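Local coordinates for acyl-CoA hydrolase (Bacillus cereus, PDB 1Y7U), which hydrolyses acyl-CoA thioesters, probably those of long-chain fatty acids, to coenzyme A and free acid on a hotdog fold, at the interface of chains A and B. Residues are numbered along the deposited sequence; one frame, centred on the assembly and turned at random. Chains: chain A/B, Acyl-CoA hydrolase.

Contact 1: the interface of chains A and B. Residues chain A 73, 99, 101, 114, 117, 150; chain B 165, 168-169, 172.
B:Leu172 meets A:Phe99 tip to tip because each side chain is swung toward the other chain: CG of B:Leu172 lies anti to its carbonyl carbon (chi1 -75°), whereas CG of A:Phe99 lies anti to its backbone N (chi1 176°). The methyl CD1 of B:Leu172 thereby arrives at the edge of the phenyl ring, in its plane, 3.6 Å from CZ of A:Phe99. The same methyl is met head-on by the methyl of A:Thr117, with CG2 3.6 Å from CD1 of B:Leu172, while the extended aliphatic chain of A:Lys101 slides past in the opposite direction. One leucine branch thus touches groups of two neighbouring strands, 95-105 and 112-125. A turn back along helix 142-171, B:Val168 divides its methyls: CG1 lies 3.8 Å from CE1 of A:Phe99, and CG2 faces CD1 of A:Ile150 on helix 142-170. The small B:Ala169 lets its CB sit 3.7 Å from CD1 of A:Leu73 and equally near CG1 of A:Ile114. Polar linkage comes through water: water 1 lies 2.9 Å from the backbone O of A:Thr117 and 3.0 Å from the hydroxyl OG of B:Ser165. This is a typical hydrophobic helix-on-sheet interface, in which shape rather than direct polar pairing does the matching. It seats the end of one subunit's long C-terminal helix on the other's sheet, which would help hold the two hotdog subunits together if this pair is the biological one.

Contact 2: the interface of chains A and B. Residues chain A 65-66, 161-162, 165-166; chain B 69-71, 73.
A:Ser165 and B:Asp71 form the polar centre of this contact: the hydroxyl OG of A:Ser165 donates to carboxylate OD2 of B:Asp71 at 2.5 Å; OD2 accepts with its anti lone pair, the one turned away from the other carboxylate oxygen. Alongside, A:Arg161 lays the aliphatic part of its side chain over one face of the B:Trp69 indole. Its CB sits 3.5 Å from the centroid of the five-membered ring and its CG 3.7 Å from that of the six-membered ring, both as CH-pi contacts. The guanidinium plane stands 80° from the indole, so methylene packing rather than a flat cation-pi stack joins the pair. A:Ser66 and B:Asp71 add an antiparallel beta bridge between the chains. Further out, the indole NE1 of B:Trp69 donates almost straight (174° at H) to OD1 of B:Asp71 at 2.9 Å; the nitrogen approaches from above the carboxylate plane. With OD1 in the plane of the indole, this bond should help hold the carboxylate and the rotation of the ring that receives the arginine. Water 2 lies 2.8 Å from A:Ser165 OG and equally near the backbone N of B:Asp71, bracing the serine from a second direction. The side-chain amine NZ of A:Lys162 lies 5.4 Å from OD1 of B:Asp71, not in contact; any attraction would be long-range. A:Ser66, A:Lys162, B:Asp71 and B:Leu73 all belong to the coenzyme A site, so this contact probably both joins the subunits and helps shape a coenzyme A pocket built from two chains.

Contact 3: the interface of chains A and B. Residues chain A 169, 172-174; chain B 103, 112-114.
A:Phe174 reaches strand 112-124 of chain B from an extended tail, A:Thr173 having phi/psi of -97/147°, and there its ring lies against the extended backbone of B:Lys112 and B:Arg113. The phenylalanine is the C-terminal residue and is poorly ordered, so its placement describes a likely position rather than a precise one. As modelled, CG of A:Phe174 is anti to the carbonyl carbon (chi1 -65°), which turns the ring toward the partner strand. The ring edge points at the main chain, with the backbone N of B:Arg113 in the ring plane. B:Lys112 slides past in the opposite direction, its CB near CD2 of A:Phe174 and its extended methylene chain continuing beside CB of the phenylalanine. B:Ile114 supports one face of the ring: its CG1 lies 3.9 Å from CZ of A:Phe174, offset toward the rim. From strand 95-106, a methyl of B:Val103 adds a further apolar contact, CG1 of B:Val103 lying 3.9 Å from CD2 of A:Phe174. Before the tail, A:Ala169 places its CB 4.3 Å from CG2 of B:Ile114, a looser contact. The patch illustrates a terminal aromatic group resting on a partner sheet through apolar contacts, without direct polar pairing. In the fold it lies just past the end of helix 142-170 of chain A, where the tail passes over the start of strand 112-124 and the neighbouring strand 95-106 of chain B.

Contact 1: the interface of chains A and B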
# COMPACT_ATOMS: atom_id res chain seq x y z
N LEU A 73 -21.75 -15.23 -1.43
CA LEU A 73 -22.56 -16.14 -0.62
C LEU A 73 -22.57 -15.87 0.87
O LEU A 73 -23.62 -15.94 1.50
CB LEU A 73 -22.12 -17.58 -0.91
CG LEU A 73 -22.12 -17.86 -2.42
CD1 LEU A 73 -21.60 -19.25 -2.71
CD2 LEU A 73 -23.54 -17.68 -2.98
N PHE A 99 -10.87 -21.24 -13.05
CA PHE A 99 -11.86 -21.34 -11.98
C PHE A 99 -11.19 -20.79 -10.73
O PHE A 99 -10.00 -21.02 -10.49
CB PHE A 99 -12.26 -22.80 -11.75
CG PHE A 99 -13.19 -22.98 -10.60
CD1 PHE A 99 -14.51 -22.53 -10.68
CD2 PHE A 99 -12.74 -23.54 -9.40
CE1 PHE A 99 -15.37 -22.64 -9.57
CE2 PHE A 99 -13.59 -23.65 -8.29
CZ PHE A 99 -14.91 -23.20 -8.37
N LYS A 101 -11.81 -20.24 -6.48
CA LYS A 101 -12.57 -20.62 -5.31
C LYS A 101 -12.10 -19.79 -4.11
O LYS A 101 -10.91 -19.67 -3.86
CB LYS A 101 -12.33 -22.11 -5.13
CG LYS A 101 -12.83 -22.77 -3.90
CD LYS A 101 -12.33 -24.19 -3.98
CE LYS A 101 -12.46 -24.91 -2.68
NZ LYS A 101 -11.90 -26.28 -2.85
N ILE A 114 -17.31 -21.80 1.60
CA ILE A 114 -16.98 -21.09 0.38
C ILE A 114 -17.81 -19.81 0.26
O ILE A 114 -19.03 -19.85 0.19
CB ILE A 114 -17.12 -22.05 -0.87
CG1 ILE A 114 -18.13 -21.50 -1.86
CG2 ILE A 114 -17.48 -23.44 -0.43
CD1 ILE A 114 -17.59 -20.33 -2.64
N THR A 117 -17.16 -18.04 -5.77
CA THR A 117 -16.46 -18.77 -6.82
C THR A 117 -16.72 -18.03 -8.12
O THR A 117 -17.60 -17.18 -8.19
CB THR A 117 -16.98 -20.20 -7.00
OG1 THR A 117 -18.33 -20.16 -7.47
CG2 THR A 117 -16.92 -20.96 -5.69
N ILE A 150 -19.17 -27.35 -16.47
CA ILE A 150 -19.76 -26.05 -16.20
C ILE A 150 -19.01 -24.97 -16.97
O ILE A 150 -19.63 -24.07 -17.54
CB ILE A 150 -19.71 -25.72 -14.69
CG1 ILE A 150 -20.59 -26.71 -13.93
CG2 ILE A 150 -20.15 -24.28 -14.45
CD1 ILE A 150 -20.66 -26.49 -12.44
N SER B 165 -24.64 -20.10 -8.96
CA SER B 165 -23.56 -19.98 -7.99
C SER B 165 -23.68 -20.92 -6.81
O SER B 165 -22.70 -21.54 -6.39
CB SER B 165 -23.48 -18.55 -7.47
OG SER B 165 -23.24 -17.65 -8.54
N VAL B 168 -22.53 -24.46 -7.87
CA VAL B 168 -21.09 -24.64 -7.90
C VAL B 168 -20.56 -24.77 -6.47
O VAL B 168 -19.70 -25.59 -6.19
CB VAL B 168 -20.38 -23.46 -8.60
CG1 VAL B 168 -18.88 -23.63 -8.51
CG2 VAL B 168 -20.81 -23.38 -10.05
N ALA B 169 -21.08 -23.95 -5.57
CA ALA B 169 -20.61 -24.01 -4.20
C ALA B 169 -20.94 -25.37 -3.62
O ALA B 169 -20.13 -25.98 -2.92
CB ALA B 169 -21.26 -22.90 -3.36
N LEU B 172 -18.61 -28.17 -4.76
CA LEU B 172 -17.23 -28.00 -4.31
C LEU B 172 -16.91 -28.66 -2.98
O LEU B 172 -17.70 -28.60 -2.02
CB LEU B 172 -16.85 -26.52 -4.22
CG LEU B 172 -16.60 -25.81 -5.54
CD1 LEU B 172 -16.09 -24.42 -5.25
CD2 LEU B 172 -15.59 -26.58 -6.36
O HOH W 1 -20.46 -16.59 -8.37

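Contact 2: the interface of chains A and B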
# COMPACT_ATOMS: atom_id res chain seq x y z
N ALA A 65 -9.45 -11.15 -19.90
CA ALA A 65 -10.51 -10.81 -20.85
C ALA A 65 -11.87 -10.60 -20.20
O ALA A 65 -12.63 -9.73 -20.61
CB ALA A 65 -10.62 -11.90 -21.91
N SER A 66 -12.20 -11.40 -19.19
CA SER A 66 -13.49 -11.23 -18.57
C SER A 66 -13.60 -11.86 -17.19
O SER A 66 -12.79 -12.69 -16.79
CB SER A 66 -14.58 -11.82 -19.47
OG SER A 66 -14.47 -13.24 -19.56
N ARG A 161 -22.64 -12.28 -23.81
CA ARG A 161 -22.17 -11.31 -22.83
C ARG A 161 -21.35 -10.21 -23.49
O ARG A 161 -21.69 -9.03 -23.41
CB ARG A 161 -21.34 -12.02 -21.76
CG ARG A 161 -22.12 -13.05 -20.96
CD ARG A 161 -23.11 -12.41 -20.01
NE ARG A 161 -24.45 -12.97 -20.14
CZ ARG A 161 -25.31 -12.64 -21.10
NH1 ARG A 161 -26.51 -13.20 -21.15
NH2 ARG A 161 -24.97 -11.73 -22.01
N LYS A 162 -20.26 -10.61 -24.14
CA LYS A 162 -19.40 -9.65 -24.80
C LYS A 162 -20.26 -8.73 -25.65
O LYS A 162 -20.14 -7.51 -25.61
CB LYS A 162 -18.41 -10.39 -25.70
CG LYS A 162 -17.23 -9.56 -26.12
CD LYS A 162 -16.43 -10.30 -27.17
CE LYS A 162 -14.98 -9.87 -27.16
NZ LYS A 162 -14.85 -8.45 -26.72
N SER A 165 -22.07 -6.27 -23.74
CA SER A 165 -21.12 -5.30 -23.22
C SER A 165 -20.79 -4.25 -24.27
O SER A 165 -20.78 -3.05 -23.98
CB SER A 165 -19.84 -5.99 -22.77
OG SER A 165 -20.08 -6.75 -21.60
N LYS A 166 -20.53 -4.69 -25.49
CA LYS A 166 -20.23 -3.77 -26.58
C LYS A 166 -21.44 -2.88 -26.87
O LYS A 166 -21.30 -1.74 -27.29
CB LYS A 166 -19.85 -4.52 -27.85
CG LYS A 166 -18.44 -5.03 -27.86
CD LYS A 166 -18.08 -5.58 -29.23
CE LYS A 166 -16.63 -6.05 -29.26
NZ LYS A 166 -16.28 -6.78 -30.53
N TRP B 69 -21.43 -9.82 -14.85
CA TRP B 69 -20.38 -10.25 -15.77
C TRP B 69 -19.61 -8.99 -16.17
O TRP B 69 -20.19 -7.90 -16.22
CB TRP B 69 -21.03 -10.90 -16.99
CG TRP B 69 -20.10 -11.24 -18.09
CD1 TRP B 69 -19.51 -10.38 -18.97
CD2 TRP B 69 -19.63 -12.56 -18.44
NE1 TRP B 69 -18.70 -11.07 -19.84
CE2 TRP B 69 -18.75 -12.40 -19.54
CE3 TRP B 69 -19.86 -13.84 -17.94
CZ2 TRP B 69 -18.10 -13.49 -20.14
CZ3 TRP B 69 -19.22 -14.92 -18.54
CH2 TRP B 69 -18.35 -14.74 -19.63
N VAL B 70 -18.31 -9.10 -16.43
CA VAL B 70 -17.54 -7.93 -16.83
C VAL B 70 -16.61 -8.22 -17.99
O VAL B 70 -15.73 -9.07 -17.89
CB VAL B 70 -16.65 -7.37 -15.68
CG1 VAL B 70 -15.96 -6.10 -16.14
CG2 VAL B 70 -17.48 -7.09 -14.45
N ASP B 71 -16.81 -7.50 -19.10
CA ASP B 71 -15.96 -7.67 -20.28
C ASP B 71 -14.93 -6.55 -20.38
O ASP B 71 -15.29 -5.37 -20.46
CB ASP B 71 -16.81 -7.67 -21.56
CG ASP B 71 -17.60 -8.95 -21.75
OD1 ASP B 71 -16.99 -10.01 -21.99
OD2 ASP B 71 -18.84 -8.89 -21.65
N LEU B 73 -13.15 -4.69 -22.52
CA LEU B 73 -13.14 -4.29 -23.92
C LEU B 73 -11.85 -3.73 -24.46
O LEU B 73 -11.49 -4.01 -25.60
CB LEU B 73 -14.26 -3.29 -24.17
CG LEU B 73 -15.63 -3.82 -23.74
CD1 LEU B 73 -16.72 -2.85 -24.14
CD2 LEU B 73 -15.87 -5.18 -24.37
O HOH W 2 -19.24 -6.07 -19.00

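Contact 3: the interface of chains A and B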
# COMPACT_ATOMS: atom_id res chain seq x y z
N ALA A 169 -21.58 -0.13 -24.26
CA ALA A 169 -20.49 0.79 -24.49
C ALA A 169 -20.88 1.85 -25.52
O ALA A 169 -20.98 3.03 -25.18
CB ALA A 169 -19.25 0.04 -24.95
N LEU A 172 -23.07 4.60 -24.67
CA LEU A 172 -22.63 5.49 -23.62
C LEU A 172 -21.84 6.73 -23.97
O LEU A 172 -21.18 6.81 -25.02
CB LEU A 172 -21.84 4.71 -22.57
CG LEU A 172 -22.67 3.94 -21.56
CD1 LEU A 172 -21.76 3.35 -20.51
CD2 LEU A 172 -23.68 4.87 -20.93
N THR A 173 -21.93 7.69 -23.05
CA THR A 173 -21.26 8.98 -23.11
C THR A 173 -19.98 8.87 -22.28
O THR A 173 -19.93 8.16 -21.29
CB THR A 173 -22.16 10.08 -22.49
OG1 THR A 173 -23.15 10.47 -23.45
CG2 THR A 173 -21.34 11.29 -22.07
N PHE A 174 -18.94 9.59 -22.71
CA PHE A 174 -17.67 9.57 -22.00
C PHE A 174 -17.57 10.67 -20.95
O PHE A 174 -17.42 10.32 -19.76
CB PHE A 174 -16.52 9.72 -23.00
CG PHE A 174 -16.41 8.58 -23.95
CD1 PHE A 174 -17.46 8.26 -24.80
CD2 PHE A 174 -15.26 7.81 -24.00
CE1 PHE A 174 -17.37 7.19 -25.68
CE2 PHE A 174 -15.15 6.74 -24.88
CZ PHE A 174 -16.21 6.43 -25.72
OXT PHE A 174 -17.65 11.86 -21.33
N VAL B 103 -13.60 4.60 -18.01
CA VAL B 103 -13.09 5.25 -19.20
C VAL B 103 -11.58 5.42 -19.13
O VAL B 103 -11.04 5.85 -18.12
CB VAL B 103 -13.72 6.64 -19.38
CG1 VAL B 103 -13.24 7.25 -20.68
CG2 VAL B 103 -15.23 6.54 -19.38
N LYS B 112 -10.52 9.25 -25.56
CA LYS B 112 -11.11 8.34 -24.58
C LYS B 112 -11.69 7.05 -25.15
O LYS B 112 -11.90 6.91 -26.36
CB LYS B 112 -12.19 9.09 -23.81
CG LYS B 112 -11.72 10.40 -23.24
CD LYS B 112 -12.85 11.11 -22.52
CE LYS B 112 -12.41 12.47 -22.00
NZ LYS B 112 -13.52 13.16 -21.26
N ARG B 113 -11.96 6.10 -24.25
CA ARG B 113 -12.51 4.79 -24.60
C ARG B 113 -13.17 4.21 -23.36
O ARG B 113 -12.66 4.35 -22.25
CB ARG B 113 -11.41 3.81 -24.95
CG ARG B 113 -10.97 3.67 -26.36
CD ARG B 113 -9.71 2.85 -26.22
NE ARG B 113 -9.35 2.00 -27.34
CZ ARG B 113 -8.31 1.17 -27.30
NH1 ARG B 113 -7.57 1.11 -26.20
NH2 ARG B 113 -8.00 0.42 -28.35
N ILE B 114 -14.30 3.54 -23.56
CA ILE B 114 -14.95 2.87 -22.45
C ILE B 114 -14.14 1.58 -22.33
O ILE B 114 -14.09 0.78 -23.26
CB ILE B 114 -16.38 2.51 -22.78
CG1 ILE B 114 -17.20 3.77 -23.00
CG2 ILE B 114 -16.97 1.67 -21.66
CD1 ILE B 114 -17.53 4.52 -21.73

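Contact 2 lies between the others, its C-alpha centre about 20 Å from that of contact 1 and about 14 Å from that of contact 3; contacts 1 and 3 are about 32 Å apart. Contacts 2 and 3 follow the C-terminal helix and tail of chain A along chain B, while contact 1 shows the helix end of chain B on chain A. Residues 114, 169 and 172 recur with exchanged chains in contacts 1 and 3, and Leu73 and Ser165 in contacts 1 and 2. This reciprocal packing of each C-terminal helix on the partner reflects the two-fold symmetry of the A-B pair within the six-chain deposited assembly.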